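Local coordinates for AB hydrolase-1 domain-containing protein (Parabacteroides distasonis, PDB 4Q34) that probably acts as an esterase of the alpha/beta hydrolase superfamily, although its substrate and biological role are not established, at residues A[242-251]-A[262-272]. Numbering follows the deposited sequence. Where two conformers were deposited one is given.
Sequences IVIYYGDNLP and WTRRLRLMKIW
Strand 242-246 and segment 262-272 of helix 257-277, which meet through Y246 and L266, run nearly antiparallel (157°), their axes 9.7 Å apart at closest approach. They form the first half of a beta-alpha-beta crossover that leads to the neighbouring parallel strand 283-287, as in alpha/beta hydrolases. I242, I244 and Y246 point at the helix. The Y246 ring lies against the helix backbone. L266 CA sits over one ring face, near the rim, while M269 CG and W262 CE3 come to its edge. L266 CD1 packs 3.7 Å from Y246 CD2. The phenol oxygen lies against M269 CG and R265 CB and hydrogen-bonds to P200 O. With an alanine in place of Y246, P200 O would probably lose this hydrogen bond and a gap would open beside L266, M269 and W262. Two residues earlier in the strand, I244 CD1 touches the methyl CE of selenomethionine M269 at 3.6 Å and approaches the edge of the W272 indole. After the strand, L250 splits its branches: CD2 meets W262 CB at 3.5 Å and CD1 meets L266 CD2 at 3.6 Å. A chi1 of -51° sets T263 OG1 beside its own backbone N, facing P251, where it donates to P251 O at 2.8 Å, in the carbonyl plane and on a lone pair. The interface is thus chiefly apolar and buried along the strand, with one directed bond tying the loop to the helix.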
ATOM      1  N   ILE A 242       7.243  -7.897 -27.147  1.00 17.08           N
ATOM      2  CA  ILE A 242       6.725  -6.697 -26.541  1.00 17.03           C
ATOM      3  C   ILE A 242       5.418  -6.296 -27.229  1.00 16.18           C
ATOM      4  O   ILE A 242       5.329  -6.370 -28.450  1.00 19.47           O
ATOM      5  CB  ILE A 242       7.741  -5.550 -26.671  1.00 16.22           C
ATOM      6  CG1 ILE A 242       9.032  -5.900 -25.930  1.00 17.68           C
ATOM      7  CG2 ILE A 242       7.171  -4.242 -26.159  1.00 19.59           C
ATOM      8  CD1 ILE A 242      10.184  -4.938 -26.141  1.00 16.71           C
ATOM      9  N   VAL A 243       4.421  -5.951 -26.414  1.00 17.02           N
ATOM     10  CA  VAL A 243       3.165  -5.368 -26.927  1.00 15.75           C
ATOM     11  C   VAL A 243       2.927  -4.022 -26.221  1.00 18.61           C
ATOM     12  O   VAL A 243       3.184  -3.867 -25.054  1.00 17.65           O
ATOM     13  CB  VAL A 243       1.953  -6.357 -26.841  1.00 16.42           C
ATOM     14  CG1 VAL A 243       1.577  -6.654 -25.385  1.00 17.09           C
ATOM     15  CG2 VAL A 243       0.724  -5.790 -27.549  1.00 14.94           C
ATOM     16  N   ILE A 244       2.407  -3.062 -26.975  1.00 17.10           N
ATOM     17  CA  ILE A 244       2.136  -1.717 -26.501  1.00 18.64           C
ATOM     18  C   ILE A 244       0.702  -1.375 -26.890  1.00 19.07           C
ATOM     19  O   ILE A 244       0.343  -1.582 -28.048  1.00 18.71           O
ATOM     20  CB  ILE A 244       3.122  -0.740 -27.140  1.00 19.88           C
ATOM     21  CG1 ILE A 244       4.535  -0.996 -26.579  1.00 24.31           C
ATOM     22  CG2 ILE A 244       2.741   0.703 -26.843  1.00 20.64           C
ATOM     23  CD1 ILE A 244       5.623  -0.463 -27.477  1.00 30.14           C
ATOM     24  N   TYR A 245      -0.097  -0.885 -25.922  1.00 18.19           N
ATOM     25  CA  TYR A 245      -1.498  -0.503 -26.158  1.00 18.46           C
ATOM     26  C   TYR A 245      -1.718   0.989 -25.938  1.00 19.61           C
ATOM     27  O   TYR A 245      -1.231   1.557 -24.960  1.00 19.61           O
ATOM     28  CB  TYR A 245      -2.467  -1.274 -25.245  1.00 17.83           C
ATOM     29  CG  TYR A 245      -2.402  -2.766 -25.354  1.00 19.04           C
ATOM     30  CD1 TYR A 245      -3.085  -3.446 -26.344  1.00 20.18           C
ATOM     31  CD2 TYR A 245      -1.655  -3.510 -24.446  1.00 20.36           C
ATOM     32  CE1 TYR A 245      -3.020  -4.834 -26.461  1.00 20.20           C
ATOM     33  CE2 TYR A 245      -1.614  -4.894 -24.527  1.00 19.62           C
ATOM     34  CZ  TYR A 245      -2.281  -5.550 -25.550  1.00 19.52           C
ATOM     35  OH  TYR A 245      -2.223  -6.931 -25.605  1.00 22.49           O
ATOM     36  N   TYR A 246      -2.439   1.635 -26.858  1.00 17.81           N
ATOM     37  CA  TYR A 246      -2.915   2.994 -26.681  1.00 19.23           C
ATOM     38  C   TYR A 246      -4.419   3.041 -26.852  1.00 19.63           C
ATOM     39  O   TYR A 246      -4.989   2.392 -27.743  1.00 20.04           O
ATOM     40  CB  TYR A 246      -2.244   4.015 -27.659  1.00 22.99           C
ATOM     41  CG  TYR A 246      -0.834   4.363 -27.261  1.00 20.50           C
ATOM     42  CD1 TYR A 246      -0.575   5.397 -26.384  1.00 22.50           C
ATOM     43  CD2 TYR A 246       0.238   3.628 -27.736  1.00 20.72           C
ATOM     44  CE1 TYR A 246       0.730   5.678 -25.972  1.00 21.43           C
ATOM     45  CE2 TYR A 246       1.546   3.903 -27.320  1.00 21.69           C
ATOM     46  CZ  TYR A 246       1.778   4.906 -26.451  1.00 20.06           C
ATOM     47  OH  TYR A 246       3.074   5.168 -26.045  1.00 22.50           O
ATOM     48  N   GLY A 247      -5.057   3.856 -26.031  1.00 20.08           N
ATOM     49  CA  GLY A 247      -6.499   4.063 -26.116  1.00 19.84           C
ATOM     50  C   GLY A 247      -6.944   5.118 -27.130  1.00 20.78           C
ATOM     51  O   GLY A 247      -6.278   5.366 -28.146  1.00 21.26           O
ATOM     52  N   ASP A 248      -8.060   5.756 -26.795  1.00 20.26           N
ATOM     53  CA  ASP A 248      -8.839   6.566 -27.756  1.00 20.39           C
ATOM     54  C   ASP A 248      -8.766   8.036 -27.398  1.00 23.38           C
ATOM     55  O   ASP A 248      -8.093   8.430 -26.450  1.00 21.44           O
ATOM     56  CB  ASP A 248     -10.284   6.057 -27.691  1.00 21.86           C
ATOM     57  CG  ASP A 248     -11.044   6.245 -28.978  1.00 24.94           C
ATOM     58  OD1 ASP A 248     -10.569   6.987 -29.868  1.00 23.39           O
ATOM     59  OD2 ASP A 248     -12.140   5.636 -29.076  1.00 23.65           O
ATOM     60  N   ASN A 249      -9.480   8.878 -28.159  1.00 22.84           N
ATOM     61  CA  ASN A 249      -9.447  10.338 -27.959  1.00 23.83           C
ATOM     62  C   ASN A 249      -8.032  10.916 -28.000  1.00 22.25           C
ATOM     63  O   ASN A 249      -7.740  11.905 -27.367  1.00 23.98           O
ATOM     64  CB  ASN A 249     -10.208  10.735 -26.694  1.00 23.24           C
ATOM     65  CG  ASN A 249     -11.655  10.280 -26.742  1.00 25.01           C
ATOM     66  OD1 ASN A 249     -12.084   9.366 -26.003  1.00 28.91           O
ATOM     67  ND2 ASN A 249     -12.385  10.830 -27.680  1.00 24.64           N
ATOM     68  N   LEU A 250      -7.211  10.346 -28.875  1.00 23.09           N
ATOM     69  CA  LEU A 250      -5.933  10.943 -29.200  1.00 24.23           C
ATOM     70  C   LEU A 250      -6.218  12.103 -30.137  1.00 25.61           C
ATOM     71  O   LEU A 250      -6.719  11.875 -31.203  1.00 26.45           O
ATOM     72  CB  LEU A 250      -5.054   9.891 -29.880  1.00 24.75           C
ATOM     73  CG  LEU A 250      -4.711   8.669 -29.004  1.00 24.16           C
ATOM     74  CD1 LEU A 250      -3.880   7.684 -29.834  1.00 27.18           C
ATOM     75  CD2 LEU A 250      -3.975   9.032 -27.740  1.00 22.62           C
ATOM     76  N   PRO A 251      -5.876  13.331 -29.752  1.00 23.56           N
ATOM     77  CA  PRO A 251      -6.286  14.438 -30.611  1.00 24.94           C
ATOM     78  C   PRO A 251      -5.439  14.536 -31.913  1.00 27.72           C
ATOM     79  O   PRO A 251      -4.291  14.126 -31.941  1.00 25.87           O
ATOM     80  CB  PRO A 251      -6.086  15.662 -29.712  1.00 26.84           C
ATOM     81  CG  PRO A 251      -5.041  15.237 -28.728  1.00 25.77           C
ATOM     82  CD  PRO A 251      -5.295  13.795 -28.488  1.00 23.98           C
ATOM     83  N   TRP A 262       0.168  12.165 -26.185  1.00 21.95           N
ATOM     84  CA  TRP A 262      -0.193  10.756 -26.374  1.00 22.52           C
ATOM     85  C   TRP A 262      -0.287  10.406 -27.857  1.00 23.42           C
ATOM     86  O   TRP A 262       0.116   9.351 -28.282  1.00 22.14           O
ATOM     87  CB  TRP A 262      -1.477  10.371 -25.612  1.00 22.57           C
ATOM     88  CG  TRP A 262      -1.371  10.645 -24.166  1.00 20.98           C
ATOM     89  CD1 TRP A 262      -2.080  11.572 -23.438  1.00 23.20           C
ATOM     90  CD2 TRP A 262      -0.485   9.995 -23.240  1.00 23.06           C
ATOM     91  NE1 TRP A 262      -1.687  11.538 -22.123  1.00 22.79           N
ATOM     92  CE2 TRP A 262      -0.719  10.569 -21.969  1.00 24.29           C
ATOM     93  CE3 TRP A 262       0.480   8.979 -23.361  1.00 25.19           C
ATOM     94  CZ2 TRP A 262       0.011  10.199 -20.836  1.00 24.71           C
ATOM     95  CZ3 TRP A 262       1.185   8.570 -22.196  1.00 25.17           C
ATOM     96  CH2 TRP A 262       0.937   9.182 -20.964  1.00 23.94           C
ATOM     97  N   THR A 263      -0.838  11.297 -28.664  1.00 20.72           N
ATOM     98  CA  THR A 263      -0.778  11.103 -30.102  1.00 23.21           C
ATOM     99  C   THR A 263       0.623  10.935 -30.638  1.00 21.88           C
ATOM    100  O   THR A 263       0.855  10.077 -31.489  1.00 22.99           O
ATOM    101  CB  THR A 263      -1.415  12.322 -30.814  1.00 22.88           C
ATOM    102  OG1 THR A 263      -2.699  12.549 -30.221  1.00 24.88           O
ATOM    103  CG2 THR A 263      -1.569  12.080 -32.272  1.00 24.78           C
ATOM    104  N   ARG A 264       1.531  11.803 -30.196  1.00 24.19           N
ATOM    105  CA  ARG A 264       2.947  11.723 -30.598  1.00 24.66           C
ATOM    106  C   ARG A 264       3.566  10.401 -30.161  1.00 24.13           C
ATOM    107  O   ARG A 264       4.379   9.819 -30.906  1.00 22.34           O
ATOM    108  CB  ARG A 264       3.799  12.837 -29.975  1.00 29.67           C
ATOM    109  CG  ARG A 264       3.229  14.243 -30.073  1.00 39.28           C
ATOM    110  CD  ARG A 264       4.221  15.244 -29.484  1.00 50.32           C
ATOM    111  NE  ARG A 264       4.963  15.887 -30.545  1.00 61.95           N
ATOM    112  CZ  ARG A 264       4.691  17.087 -31.042  1.00 60.37           C
ATOM    113  NH1 ARG A 264       3.710  17.836 -30.545  1.00 70.19           N
ATOM    114  NH2 ARG A 264       5.420  17.548 -32.039  1.00 66.82           N
ATOM    115  N   ARG A 265       3.167   9.926 -28.979  1.00 22.98           N
ATOM    116  CA  ARG A 265       3.703   8.670 -28.433  1.00 21.86           C
ATOM    117  C   ARG A 265       3.261   7.453 -29.244  1.00 22.16           C
ATOM    118  O   ARG A 265       4.074   6.573 -29.530  1.00 20.97           O
ATOM    119  CB  ARG A 265       3.357   8.531 -26.955  1.00 21.59           C
ATOM    120  CG  ARG A 265       4.301   9.424 -26.167  1.00 21.41           C
ATOM    121  CD  ARG A 265       3.804   9.649 -24.764  1.00 21.98           C
ATOM    122  NE  ARG A 265       4.844  10.348 -24.035  1.00 22.86           N
ATOM    123  CZ  ARG A 265       4.675  10.888 -22.849  1.00 28.49           C
ATOM    124  NH1 ARG A 265       3.496  10.861 -22.246  1.00 31.55           N
ATOM    125  NH2 ARG A 265       5.720  11.473 -22.283  1.00 38.53           N
ATOM    126  N   LEU A 266       1.994   7.429 -29.668  1.00 21.81           N
ATOM    127  CA  LEU A 266       1.519   6.366 -30.538  1.00 22.49           C
ATOM    128  C   LEU A 266       2.379   6.308 -31.793  1.00 22.36           C
ATOM    129  O   LEU A 266       2.895   5.247 -32.140  1.00 23.14           O
ATOM    130  CB  LEU A 266       0.035   6.532 -30.876  1.00 23.17           C
ATOM    131  CG  LEU A 266      -0.521   5.507 -31.862  1.00 23.25           C
ATOM    132  CD1 LEU A 266      -0.262   4.092 -31.416  1.00 24.44           C
ATOM    133  CD2 LEU A 266      -2.007   5.741 -32.144  1.00 24.52           C
ATOM    134  N   ARG A 267       2.563   7.464 -32.432  1.00 22.90           N
ATOM    135  CA  ARG A 267       3.339   7.583 -33.666  0.50 23.93           C
ATOM    136  C   ARG A 267       4.764   7.073 -33.436  1.00 24.29           C
ATOM    137  O   ARG A 267       5.303   6.312 -34.221  1.00 26.42           O
ATOM    138  CB  ARG A 267       3.345   9.056 -34.122  0.50 27.23           C
ATOM    139  CG  ARG A 267       4.065   9.357 -35.427  0.50 28.62           C
ATOM    140  CD  ARG A 267       4.311  10.871 -35.591  0.50 32.22           C
ATOM    141  NE  ARG A 267       3.244  11.679 -35.013  0.50 32.96           N
ATOM    142  CZ  ARG A 267       3.361  12.965 -34.701  0.50 36.73           C
ATOM    143  NH1 ARG A 267       4.503  13.597 -34.900  0.50 42.92           N
ATOM    144  NH2 ARG A 267       2.333  13.616 -34.188  0.50 36.39           N
ATOM    145  N   LEU A 268       5.347   7.490 -32.346  1.00 23.08           N
ATOM    146  CA  LEU A 268       6.727   7.146 -32.021  1.00 23.63           C
ATOM    147  C   LEU A 268       6.907   5.676 -31.752  1.00 22.44           C
ATOM    148  O   LEU A 268       7.874   5.091 -32.211  1.00 21.86           O
ATOM    149  CB  LEU A 268       7.190   7.924 -30.819  1.00 24.56           C
ATOM    150  CG  LEU A 268       8.620   7.675 -30.380  1.00 26.17           C
ATOM    151  CD1 LEU A 268       9.596   7.894 -31.514  1.00 30.32           C
ATOM    152  CD2 LEU A 268       8.918   8.549 -29.181  1.00 31.79           C
HETATM  153  N   MSE A 269       5.977   5.079 -31.017  1.00 21.89           N
HETATM  154  CA  MSE A 269       6.106   3.647 -30.702  1.00 20.74           C
HETATM  155  C   MSE A 269       5.960   2.779 -31.947  1.00 20.84           C
HETATM  156  O   MSE A 269       6.612   1.725 -32.068  1.00 19.53           O
HETATM  157  CB  MSE A 269       5.147   3.202 -29.621  1.00 21.76           C
HETATM  158  CG  MSE A 269       5.247   3.909 -28.311  1.00 21.63           C
HETATM  159 SE   MSE A 269       7.086   4.237 -27.764  0.75 28.99          SE
HETATM  160  CE  MSE A 269       7.470   2.546 -26.917  1.00 28.87           C
ATOM    161  N   LYS A 270       5.133   3.203 -32.914  1.00 21.23           N
ATOM    162  CA  LYS A 270       5.073   2.475 -34.172  1.00 22.53           C
ATOM    163  C   LYS A 270       6.395   2.515 -34.924  1.00 21.95           C
ATOM    164  O   LYS A 270       6.794   1.525 -35.532  1.00 22.19           O
ATOM    165  CB  LYS A 270       3.919   2.980 -35.053  1.00 25.37           C
ATOM    166  CG  LYS A 270       2.575   2.629 -34.426  1.00 28.85           C
ATOM    167  CD  LYS A 270       1.432   2.669 -35.407  1.00 39.13           C
ATOM    168  CE  LYS A 270       0.928   4.059 -35.549  1.00 43.83           C
ATOM    169  NZ  LYS A 270      -0.271   4.042 -36.436  1.00 46.92           N
ATOM    170  N   ILE A 271       7.102   3.643 -34.861  1.00 22.60           N
ATOM    171  CA  ILE A 271       8.406   3.772 -35.496  1.00 22.28           C
ATOM    172  C   ILE A 271       9.422   2.880 -34.784  1.00 20.93           C
ATOM    173  O   ILE A 271      10.143   2.121 -35.432  1.00 21.48           O
ATOM    174  CB  ILE A 271       8.882   5.224 -35.501  1.00 23.84           C
ATOM    175  CG1 ILE A 271       7.962   6.039 -36.440  1.00 27.35           C
ATOM    176  CG2 ILE A 271      10.343   5.305 -35.919  1.00 27.41           C
ATOM    177  CD1 ILE A 271       8.120   7.557 -36.309  1.00 27.53           C
ATOM    178  N   TRP A 272       9.420   2.960 -33.460  1.00 19.84           N
ATOM    179  CA  TRP A 272      10.275   2.124 -32.595  1.00 19.33           C
ATOM    180  C   TRP A 272      10.077   0.624 -32.852  1.00 20.01           C
ATOM    181  O   TRP A 272      11.051  -0.102 -33.065  1.00 19.68           O
ATOM    182  CB  TRP A 272       9.955   2.437 -31.136  1.00 19.28           C
ATOM    183  CG  TRP A 272      10.883   1.857 -30.099  1.00 18.79           C
ATOM    184  CD1 TRP A 272      12.179   2.216 -29.889  1.00 20.02           C
ATOM    185  CD2 TRP A 272      10.557   0.923 -29.074  1.00 18.79           C
ATOM    186  NE1 TRP A 272      12.691   1.530 -28.799  1.00 19.40           N
ATOM    187  CE2 TRP A 272      11.713   0.735 -28.285  1.00 19.44           C
ATOM    188  CE3 TRP A 272       9.394   0.212 -28.738  1.00 19.18           C
ATOM    189  CZ2 TRP A 272      11.741  -0.120 -27.221  1.00 18.53           C
ATOM    190  CZ3 TRP A 272       9.433  -0.657 -27.676  1.00 19.32           C
ATOM    191  CH2 TRP A 272      10.593  -0.812 -26.923  1.00 19.84           C
TER